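Local coordinates for Pex protein (Anabaena sp. PCC 7120, PDB 2DQL), which is associated with the cyanobacterial circadian clock and, as a PadR-like winged-helix protein, probably binds DNA as a dimer to regulate transcription, at residues Q96-A99 against E100-R104; I27-V30 against L31-E35; G38-L41 against I42-E46; I6-F9 against F10-P13. All coordinates share one frame; numbering follows the deposited sequence.

Contact 1: residues Q96-A99 against E100-R104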
loop_
_atom_site.group_PDB
_atom_site.type_symbol
_atom_site.label_atom_id
_atom_site.label_comp_id
_atom_site.label_asym_id
_atom_site.label_seq_id
_atom_site.Cartn_x
_atom_site.Cartn_y
_atom_site.Cartn_z
ATOM N N GLN A 96 19.663 13.026 -18.047
ATOM C CA GLN A 96 18.576 13.905 -18.456
ATOM C C GLN A 96 17.448 13.168 -19.181
ATOM O O GLN A 96 16.298 13.194 -18.742
ATOM C CB GLN A 96 19.121 15.010 -19.362
ATOM C CG GLN A 96 18.221 16.226 -19.499
ATOM C CD GLN A 96 18.623 17.350 -18.560
ATOM O OE1 GLN A 96 18.515 17.229 -17.338
ATOM N NE2 GLN A 96 19.105 18.448 -19.130
ATOM N N HIS A 97 17.780 12.514 -20.290
ATOM C CA HIS A 97 16.788 11.801 -21.086
ATOM C C HIS A 97 16.076 10.684 -20.326
ATOM O O HIS A 97 14.852 10.584 -20.374
ATOM C CB HIS A 97 17.433 11.224 -22.351
ATOM C CG HIS A 97 16.454 10.584 -23.286
ATOM N ND1 HIS A 97 15.498 11.305 -23.972
ATOM C CD2 HIS A 97 16.262 9.288 -23.628
ATOM C CE1 HIS A 97 14.760 10.480 -24.693
ATOM N NE2 HIS A 97 15.203 9.248 -24.502
ATOM N N GLN A 98 16.838 9.846 -19.631
ATOM C CA GLN A 98 16.239 8.747 -18.879
ATOM C C GLN A 98 15.347 9.269 -17.757
ATOM O O GLN A 98 14.269 8.727 -17.510
ATOM C CB GLN A 98 17.318 7.841 -18.284
ATOM C CG GLN A 98 16.749 6.719 -17.426
ATOM C CD GLN A 98 15.957 5.707 -18.233
ATOM O OE1 GLN A 98 16.530 4.854 -18.915
ATOM N NE2 GLN A 98 14.633 5.801 -18.170
ATOM N N ALA A 99 15.793 10.317 -17.075
ATOM C CA ALA A 99 14.999 10.877 -15.990
ATOM C C ALA A 99 13.679 11.419 -16.534
ATOM O O ALA A 99 12.645 11.336 -15.872
ATOM C CB ALA A 99 15.774 11.983 -15.277
ATOM N N GLU A 100 13.707 11.964 -17.747
ATOM C CA GLU A 100 12.490 12.500 -18.338
ATOM C C GLU A 100 11.526 11.366 -18.677
ATOM O O GLU A 100 10.311 11.519 -18.534
ATOM C CB GLU A 100 12.834 13.341 -19.574
ATOM C CG GLU A 100 13.682 14.556 -19.201
ATOM C CD GLU A 100 14.234 15.331 -20.384
ATOM O OE1 GLU A 100 14.604 14.705 -21.401
ATOM O OE2 GLU A 100 14.322 16.574 -20.279
ATOM N N ASP A 101 12.063 10.225 -19.106
ATOM C CA ASP A 101 11.213 9.079 -19.430
ATOM C C ASP A 101 10.537 8.570 -18.158
ATOM O O ASP A 101 9.344 8.252 -18.154
ATOM C CB ASP A 101 12.025 7.939 -20.061
ATOM C CG ASP A 101 12.530 8.275 -21.456
ATOM O OD1 ASP A 101 11.814 8.971 -22.208
ATOM O OD2 ASP A 101 13.643 7.829 -21.810
ATOM N N LEU A 102 11.305 8.494 -17.074
ATOM C CA LEU A 102 10.763 8.028 -15.805
ATOM C C LEU A 102 9.787 9.046 -15.231
ATOM O O LEU A 102 8.790 8.682 -14.605
ATOM C CB LEU A 102 11.903 7.758 -14.815
ATOM C CG LEU A 102 12.830 6.611 -15.231
ATOM C CD1 LEU A 102 13.946 6.461 -14.226
ATOM C CD2 LEU A 102 12.026 5.318 -15.327
ATOM N N ALA A 103 10.071 10.325 -15.447
ATOM C CA ALA A 103 9.195 11.378 -14.951
ATOM C C ALA A 103 7.827 11.262 -15.622
ATOM O O ALA A 103 6.796 11.510 -14.997
ATOM C CB ALA A 103 9.809 12.747 -15.234
ATOM N N ARG A 104 7.825 10.885 -16.897
ATOM C CA ARG A 104 6.576 10.732 -17.632
ATOM C C ARG A 104 5.734 9.622 -17.011
ATOM O O ARG A 104 4.509 9.706 -16.991
ATOM C CB ARG A 104 6.850 10.428 -19.109
ATOM C CG ARG A 104 7.143 11.669 -19.953
ATOM C CD ARG A 104 7.203 11.331 -21.444
ATOM N NE ARG A 104 8.531 10.899 -21.879
ATOM C CZ ARG A 104 9.554 11.724 -22.084
ATOM N NH1 ARG A 104 9.407 13.029 -21.897
ATOM N NH2 ARG A 104 10.725 11.245 -22.480
HETATM O O HOH W 1 13.186 13.456 -23.278
HETATM O O HOH W 2 14.747 4.684 -21.693
#
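A local i to i+4 contact along the start of helix 96-112, the long C-terminal helix of this PadR-like protein, sets His97 against Asp101 on the solvent side. The carboxylate of Asp101 lies over one face of the imidazole, displaced toward its rim, with the two planes 85° apart. His97 CD2 is 3.5 Å from Asp101 OD2. The imidazole reaches this place because His97 CG stands anti to the backbone N (chi1 -175°), which swings the ring forward along the helix. Asp101 OD1 is also gripped by Arg104 NH2 at 2.5 Å, a short salt bridge on the anti side, though well out of the carboxylate plane. The guanidinium of Arg104 lies flat over the Glu100 carbonyl oxygen. Water 1 donates to Glu100 OE1 at 2.7 Å and makes weak bonds to His97 ND1 and Arg104 NH2. It lies between three polar side chains but is firmly bound, among them, to Glu100 alone.

Gln98 sits at the border of the inner face, partly exposed. Its chain bends at chi2 (67°) and brings NE2 to 3.5 Å from Leu102 CG. The stronger partner of this amide is Tyr7 OH of the second subunit. Four backbone bonds carry the helix through, among them Ala103 N to Ala99 O at 2.8 Å.

The inner face, formed by Ala99, Leu102 and Ala103, packs on Cys25, Leu28 and Tyr29 of helix 20-31 and on Leu32 just after it. Next to it, Ile3 and Tyr7 of the second subunit cover Gln98, and Tyr7 also meets Asp101 and Leu102.

Contact 2: residues I27-V30 against L31-E35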
loop_
_atom_site.group_PDB
_atom_site.type_symbol
_atom_site.label_atom_id
_atom_site.label_comp_id
_atom_site.label_asym_id
_atom_site.label_seq_id
_atom_site.Cartn_x
_atom_site.Cartn_y
_atom_site.Cartn_z
ATOM N N ILE A 27 10.531 11.645 -7.672
ATOM C CA ILE A 27 11.714 12.410 -7.315
ATOM C C ILE A 27 12.413 12.969 -8.555
ATOM O O ILE A 27 12.797 14.136 -8.574
ATOM C CB ILE A 27 12.681 11.557 -6.463
ATOM C CG1 ILE A 27 12.036 11.314 -5.095
ATOM C CG2 ILE A 27 14.039 12.274 -6.295
ATOM C CD1 ILE A 27 12.701 10.242 -4.262
ATOM N N LEU A 28 12.569 12.151 -9.593
ATOM C CA LEU A 28 13.216 12.634 -10.815
ATOM C C LEU A 28 12.380 13.730 -11.466
ATOM O O LEU A 28 12.924 14.685 -12.022
ATOM C CB LEU A 28 13.447 11.487 -11.794
ATOM C CG LEU A 28 14.560 10.530 -11.366
ATOM C CD1 LEU A 28 14.603 9.338 -12.308
ATOM C CD2 LEU A 28 15.891 11.268 -11.368
ATOM N N TYR A 29 11.057 13.587 -11.406
ATOM C CA TYR A 29 10.153 14.595 -11.950
ATOM C C TYR A 29 10.447 15.953 -11.296
ATOM O O TYR A 29 10.537 16.984 -11.975
ATOM C CB TYR A 29 8.704 14.187 -11.669
ATOM C CG TYR A 29 7.703 15.313 -11.811
ATOM C CD1 TYR A 29 7.331 15.790 -13.064
ATOM C CD2 TYR A 29 7.138 15.908 -10.684
ATOM C CE1 TYR A 29 6.417 16.837 -13.194
ATOM C CE2 TYR A 29 6.225 16.953 -10.801
ATOM C CZ TYR A 29 5.872 17.410 -12.059
ATOM O OH TYR A 29 4.971 18.447 -12.176
ATOM N N VAL A 30 10.598 15.952 -9.974
ATOM C CA VAL A 30 10.881 17.189 -9.251
ATOM C C VAL A 30 12.285 17.708 -9.541
ATOM O O VAL A 30 12.461 18.895 -9.807
ATOM C CB VAL A 30 10.752 17.009 -7.719
ATOM C CG1 VAL A 30 11.197 18.290 -7.001
ATOM C CG2 VAL A 30 9.311 16.681 -7.345
ATOM N N LEU A 31 13.279 16.822 -9.482
ATOM C CA LEU A 31 14.665 17.232 -9.714
ATOM C C LEU A 31 14.904 17.809 -11.108
ATOM O O LEU A 31 15.808 18.632 -11.300
ATOM C CB LEU A 31 15.618 16.058 -9.443
ATOM C CG LEU A 31 15.662 15.595 -7.978
ATOM C CD1 LEU A 31 16.763 14.546 -7.799
ATOM C CD2 LEU A 31 15.928 16.783 -7.052
ATOM N N LEU A 32 14.102 17.390 -12.081
ATOM C CA LEU A 32 14.242 17.914 -13.439
ATOM C C LEU A 32 13.851 19.393 -13.468
ATOM O O LEU A 32 14.252 20.135 -14.369
ATOM C CB LEU A 32 13.372 17.115 -14.417
ATOM C CG LEU A 32 13.964 15.745 -14.777
ATOM C CD1 LEU A 32 12.918 14.882 -15.463
ATOM C CD2 LEU A 32 15.180 15.950 -15.679
ATOM N N GLN A 33 13.092 19.816 -12.464
ATOM C CA GLN A 33 12.640 21.200 -12.359
ATOM C C GLN A 33 13.686 22.062 -11.666
ATOM O O GLN A 33 13.661 23.293 -11.758
ATOM C CB GLN A 33 11.342 21.271 -11.560
ATOM C CG GLN A 33 10.181 20.522 -12.171
ATOM C CD GLN A 33 8.956 20.561 -11.277
ATOM O OE1 GLN A 33 8.656 21.584 -10.663
ATOM N NE2 GLN A 33 8.236 19.449 -11.206
ATOM N N GLY A 34 14.605 21.403 -10.967
ATOM C CA GLY A 34 15.653 22.109 -10.253
ATOM C C GLY A 34 16.027 21.337 -9.006
ATOM O O GLY A 34 15.258 20.488 -8.537
ATOM N N GLU A 35 17.202 21.635 -8.460
ATOM C CA GLU A 35 17.694 20.953 -7.271
ATOM C C GLU A 35 16.702 20.988 -6.129
ATOM O O GLU A 35 15.963 21.957 -5.954
ATOM C CB GLU A 35 19.020 21.567 -6.807
ATOM C CG GLU A 35 18.928 23.036 -6.435
ATOM C CD GLU A 35 20.186 23.543 -5.759
ATOM O OE1 GLU A 35 21.258 22.939 -5.970
ATOM O OE2 GLU A 35 20.106 24.552 -5.026
#
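The C-terminal end of helix 20-31, within the PadR-like winged-helix domain, brings Tyr29 against Gln33 and Ile27 against Leu31. The chain leaves the helix at Gly34, whose phi is positive (148°), a conformation glycine reaches readily. Regular bonding holds up to the last turns, with Leu31 N to Ile27 O at 2.9 Å and nearly straight. The pattern then tightens. Gln33 N bonds to Val30 O at 2.9 Å from well above the carbonyl plane, and Gly34 N reaches the same oxygen only weakly. Gly34 N makes its shorter bond to Leu31 O, at 3.0 Å.

On the inner side, Ile27 and Leu31 lie side by side and point the same way. Ile27 continues onto Leu59, Ala62 and Leu66 of helix 56-68, while Leu31 packs on Tyr89 and Val91 of strand 86-91. Leu32 turns toward helix 96-112. Val30 faces Leu41 and Gln44 of helix 38-48.

On the outer side, the extended chain of Gln33 folds back along the helix end. Its amide crosses the Tyr29 ring with the planes 76° apart. The NE2 group also makes a weak bond to Tyr29 O at 3.5 Å. Over the ring face, Gln33 NE2 sits toward the rim, 3.2 Å from both Tyr29 CE2 and Tyr29 CZ.

Contact 3: residues G38-L41 against I42-E46. With PO4 (phosphate ion), chain C.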
loop_
_atom_site.group_PDB
_atom_site.type_symbol
_atom_site.label_atom_id
_atom_site.label_comp_id
_atom_site.label_asym_id
_atom_site.label_seq_id
_atom_site.Cartn_x
_atom_site.Cartn_y
_atom_site.Cartn_z
ATOM N N GLY A 38 15.579 16.349 0.592
ATOM C CA GLY A 38 14.647 15.422 1.222
ATOM C C GLY A 38 13.354 15.961 1.806
ATOM O O GLY A 38 12.260 15.560 1.398
ATOM N N THR A 39 13.460 16.868 2.768
ATOM C CA THR A 39 12.263 17.402 3.393
ATOM C C THR A 39 11.330 18.074 2.395
ATOM O O THR A 39 10.111 17.967 2.516
ATOM C CB THR A 39 12.617 18.391 4.523
ATOM O OG1 THR A 39 13.192 19.581 3.974
ATOM C CG2 THR A 39 13.606 17.752 5.466
ATOM N N GLU A 40 11.894 18.752 1.399
ATOM C CA GLU A 40 11.079 19.432 0.398
ATOM C C GLU A 40 10.388 18.427 -0.513
ATOM O O GLU A 40 9.226 18.606 -0.885
ATOM C CB GLU A 40 11.940 20.375 -0.443
ATOM C CG GLU A 40 11.143 21.203 -1.436
ATOM C CD GLU A 40 12.000 22.217 -2.165
ATOM O OE1 GLU A 40 12.860 21.804 -2.972
ATOM O OE2 GLU A 40 11.818 23.428 -1.924
ATOM N N LEU A 41 11.105 17.368 -0.879
ATOM C CA LEU A 41 10.531 16.346 -1.743
ATOM C C LEU A 41 9.279 15.773 -1.088
ATOM O O LEU A 41 8.272 15.553 -1.752
ATOM C CB LEU A 41 11.552 15.235 -2.008
ATOM C CG LEU A 41 12.658 15.670 -2.979
ATOM C CD1 LEU A 41 13.839 14.712 -2.926
ATOM C CD2 LEU A 41 12.068 15.744 -4.393
ATOM N N ILE A 42 9.343 15.552 0.219
ATOM C CA ILE A 42 8.206 15.007 0.949
ATOM C C ILE A 42 7.075 16.018 1.052
ATOM O O ILE A 42 5.930 15.711 0.720
ATOM C CB ILE A 42 8.612 14.561 2.372
ATOM C CG1 ILE A 42 9.558 13.362 2.281
ATOM C CG2 ILE A 42 7.363 14.201 3.191
ATOM C CD1 ILE A 42 10.113 12.900 3.620
ATOM N N GLN A 43 7.397 17.229 1.494
ATOM C CA GLN A 43 6.381 18.262 1.650
ATOM C C GLN A 43 5.720 18.662 0.334
ATOM O O GLN A 43 4.501 18.825 0.270
ATOM C CB GLN A 43 6.985 19.500 2.320
ATOM C CG GLN A 43 5.946 20.531 2.728
ATOM C CD GLN A 43 4.875 19.941 3.632
ATOM O OE1 GLN A 43 5.175 19.380 4.690
ATOM N NE2 GLN A 43 3.617 20.063 3.218
ATOM N N GLN A 44 6.522 18.811 -0.715
ATOM C CA GLN A 44 6.008 19.203 -2.020
ATOM C C GLN A 44 4.991 18.207 -2.568
ATOM O O GLN A 44 4.041 18.592 -3.247
ATOM C CB GLN A 44 7.162 19.359 -3.016
ATOM C CG GLN A 44 6.757 20.005 -4.331
ATOM C CD GLN A 44 7.940 20.270 -5.245
ATOM O OE1 GLN A 44 8.965 20.795 -4.813
ATOM N NE2 GLN A 44 7.796 19.922 -6.517
ATOM N N LEU A 45 5.195 16.926 -2.280
ATOM C CA LEU A 45 4.278 15.900 -2.762
ATOM C C LEU A 45 2.895 16.102 -2.156
ATOM O O LEU A 45 1.891 16.101 -2.872
ATOM C CB LEU A 45 4.794 14.504 -2.401
ATOM C CG LEU A 45 3.871 13.342 -2.786
ATOM C CD1 LEU A 45 3.676 13.309 -4.297
ATOM C CD2 LEU A 45 4.465 12.036 -2.294
ATOM N N GLU A 46 2.854 16.283 -0.840
ATOM C CA GLU A 46 1.595 16.480 -0.125
ATOM C C GLU A 46 0.888 17.756 -0.570
ATOM O O GLU A 46 -0.336 17.787 -0.686
ATOM C CB GLU A 46 1.842 16.534 1.388
ATOM C CG GLU A 46 0.563 16.515 2.223
ATOM C CD GLU A 46 0.828 16.600 3.717
ATOM O OE1 GLU A 46 1.729 15.889 4.205
ATOM O OE2 GLU A 46 0.125 17.372 4.406
HETATM P P PO4 C . 16.810 20.071 5.853
HETATM O O1 PO4 C . 15.338 20.096 5.665
HETATM O O2 PO4 C . 17.357 21.424 5.578
HETATM O O3 PO4 C . 17.146 19.690 7.244
HETATM O O4 PO4 C . 17.428 19.088 4.916
HETATM O O HOH W 3 11.645 21.234 -5.188
#
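Glu40 and Gln44 stand one turn apart on helix 38-48, where the backbone runs in regular i to i+4 bonds, the shortest being Gln44 N to Glu40 O at 2.7 Å. Ile42 N to Gly38 O is longer at 3.1 Å, and Leu45 N to Leu41 O is weak.

Both polar chains are extended beyond CG and cross obliquely, with carboxylate and amide planes 64° apart. Their closest approach is Glu40 CG to Gln44 OE1 at 4.0 Å. Water 3 spans their ends, 2.6 Å from Glu40 OE1 and 2.7 Å from Gln44 OE1. Other partners fix the two ends as well: Ser36 OG bonds to Glu40 OE1, and Gln44 NE2 bonds to Glu48 OE2.

On another side of the helix, Leu41 and Leu45 pack inward. Leu41 meets Val30 and Leu59, and Leu45 meets Tyr26, Leu18 and Leu54. Near the start of the helix, Thr39 OG1 donates to phosphate O1 at 2.8 Å, although the hydroxyl position is less sure. The phosphate, probably from the crystallisation liquor, is also held by Arg82 and Arg86.

Helix 38-48 precedes helix 56-68, and the pair fits the helix-turn-helix of the winged-helix fold. An anion held by Thr39 with two wing arginines is consistent with a surface that could meet DNA phosphates.

Contact 4: residues I6-F9 against F10-P13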
loop_
_atom_site.group_PDB
_atom_site.type_symbol
_atom_site.label_atom_id
_atom_site.label_comp_id
_atom_site.label_asym_id
_atom_site.label_seq_id
_atom_site.Cartn_x
_atom_site.Cartn_y
_atom_site.Cartn_z
ATOM N N ILE A 6 -12.461 1.409 10.952
ATOM C CA ILE A 6 -12.782 0.635 9.764
ATOM C C ILE A 6 -13.737 1.450 8.900
ATOM O O ILE A 6 -13.539 1.591 7.697
ATOM C CB ILE A 6 -13.424 -0.718 10.143
ATOM C CG1 ILE A 6 -12.423 -1.536 10.964
ATOM C CG2 ILE A 6 -13.831 -1.480 8.885
ATOM C CD1 ILE A 6 -12.987 -2.822 11.523
ATOM N N TYR A 7 -14.774 2.003 9.518
ATOM C CA TYR A 7 -15.713 2.820 8.771
ATOM C C TYR A 7 -14.996 4.029 8.171
ATOM O O TYR A 7 -15.242 4.395 7.029
ATOM C CB TYR A 7 -16.843 3.289 9.680
ATOM C CG TYR A 7 -17.885 2.228 9.933
ATOM C CD1 TYR A 7 -18.863 1.946 8.983
ATOM C CD2 TYR A 7 -17.888 1.501 11.121
ATOM C CE1 TYR A 7 -19.831 0.963 9.216
ATOM C CE2 TYR A 7 -18.844 0.520 11.362
ATOM C CZ TYR A 7 -19.810 0.258 10.409
ATOM O OH TYR A 7 -20.762 -0.704 10.662
ATOM N N GLN A 8 -14.097 4.632 8.939
ATOM C CA GLN A 8 -13.360 5.798 8.458
ATOM C C GLN A 8 -12.516 5.500 7.219
ATOM O O GLN A 8 -12.406 6.332 6.322
ATOM C CB GLN A 8 -12.463 6.354 9.567
ATOM C CG GLN A 8 -13.212 7.112 10.648
ATOM C CD GLN A 8 -14.065 8.227 10.077
ATOM O OE1 GLN A 8 -13.596 9.034 9.271
ATOM N NE2 GLN A 8 -15.326 8.281 10.493
ATOM N N PHE A 9 -11.928 4.309 7.167
ATOM C CA PHE A 9 -11.101 3.929 6.027
ATOM C C PHE A 9 -11.876 3.999 4.714
ATOM O O PHE A 9 -11.347 4.424 3.689
ATOM C CB PHE A 9 -10.561 2.509 6.207
ATOM C CG PHE A 9 -9.719 2.039 5.062
ATOM C CD1 PHE A 9 -8.375 2.381 4.988
ATOM C CD2 PHE A 9 -10.282 1.298 4.029
ATOM C CE1 PHE A 9 -7.599 1.993 3.896
ATOM C CE2 PHE A 9 -9.516 0.909 2.933
ATOM C CZ PHE A 9 -8.171 1.259 2.868
ATOM N N PHE A 10 -13.136 3.581 4.745
ATOM C CA PHE A 10 -13.966 3.582 3.547
ATOM C C PHE A 10 -14.615 4.929 3.249
ATOM O O PHE A 10 -14.704 5.338 2.093
ATOM C CB PHE A 10 -15.056 2.509 3.677
ATOM C CG PHE A 10 -14.520 1.108 3.710
ATOM C CD1 PHE A 10 -14.182 0.449 2.531
ATOM C CD2 PHE A 10 -14.321 0.458 4.921
ATOM C CE1 PHE A 10 -13.650 -0.838 2.560
ATOM C CE2 PHE A 10 -13.789 -0.831 4.962
ATOM C CZ PHE A 10 -13.452 -1.480 3.775
ATOM N N GLU A 11 -15.061 5.616 4.294
ATOM C CA GLU A 11 -15.734 6.902 4.143
ATOM C C GLU A 11 -14.789 8.055 3.830
ATOM O O GLU A 11 -15.155 8.993 3.124
ATOM C CB GLU A 11 -16.527 7.210 5.412
ATOM C CG GLU A 11 -17.424 6.060 5.838
ATOM C CD GLU A 11 -18.262 6.385 7.050
ATOM O OE1 GLU A 11 -17.708 6.890 8.049
ATOM O OE2 GLU A 11 -19.481 6.125 7.007
ATOM N N ASN A 12 -13.578 7.981 4.363
ATOM C CA ASN A 12 -12.574 9.014 4.135
ATOM C C ASN A 12 -11.251 8.310 3.857
ATOM O O ASN A 12 -10.382 8.238 4.723
ATOM C CB ASN A 12 -12.461 9.908 5.371
ATOM C CG ASN A 12 -13.732 10.698 5.636
ATOM O OD1 ASN A 12 -14.186 10.807 6.778
ATOM N ND2 ASN A 12 -14.309 11.263 4.581
ATOM N N PRO A 13 -11.090 7.779 2.635
ATOM C CA PRO A 13 -9.878 7.066 2.225
ATOM C C PRO A 13 -8.593 7.782 2.612
ATOM O O PRO A 13 -8.424 8.969 2.331
ATOM C CB PRO A 13 -10.041 6.953 0.714
ATOM C CG PRO A 13 -11.523 6.862 0.548
ATOM C CD PRO A 13 -12.019 7.919 1.501
#
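Phe9 and Phe10, neighbours in sequence near the end of helix 3-11, form a T-shaped (edge-to-face) pair. The edge of Phe9 points at the face of Phe10, the ring planes are 86° apart and the centroids are 5.4 Å apart. Phe9 CD2 stands over the centre of the Phe10 ring. Differing first torsions set the two rings at this steep angle: Phe9 CG is anti to the backbone N (chi1 179°), whereas Phe10 CG is anti to its carbonyl carbon (chi1 -66°). The second choice lays Phe10 back along Ile6. These two side chains run side by side, with Ile6 CG2 4.0 Å from Phe10 CE2 at the ring edge. The Ile6 carbonyl oxygen also lies near the plane of that ring, 3.1 Å from Phe10 CD2.

On the polar side, Gln8 and Asn12 lie alongside each other and point the same way. Gln8 OE1 and Asn12 OD1 come to 3.1 Å, but both are acceptors and do not bond to each other. The amide of Gln8 has its NE2 bonded to Glu4. The helix closes with Asn12 N to Gln8 O at 2.8 Å. Asn12 then leaves helical angles, and Pro13 CA makes a CA-H...O contact with Phe9 O at 3.4 Å.

The apolar row faces the second subunit: Ile6 packs on its Cys25, Phe9 on its Val22 and Phe10 on its Leu105. Tyr7 reaches its helix 96-112. This is an N-terminal arm helix exchanged across a dimer interface.

Overall arrangement
Along the chain the order is contact 4, contact 2, contact 3, contact 1. Contacts 2 and 3 lie on successive helices, 20-31 and 38-48, with centres about 12 Å apart, and touch through Val30, Leu41 and Gln44. Contact 1, on helix 96-112, packs on contact 2 through Leu28 and Leu32, with centres about 10 Å apart. These three form one compact winged-helix body. Contact 4 stands apart on helix 3-11, its centre about 36 Å from that of contact 1. Yet contacts 1 and 4 both touch the second subunit. The extended arm thus joins the two bodies into a dimer.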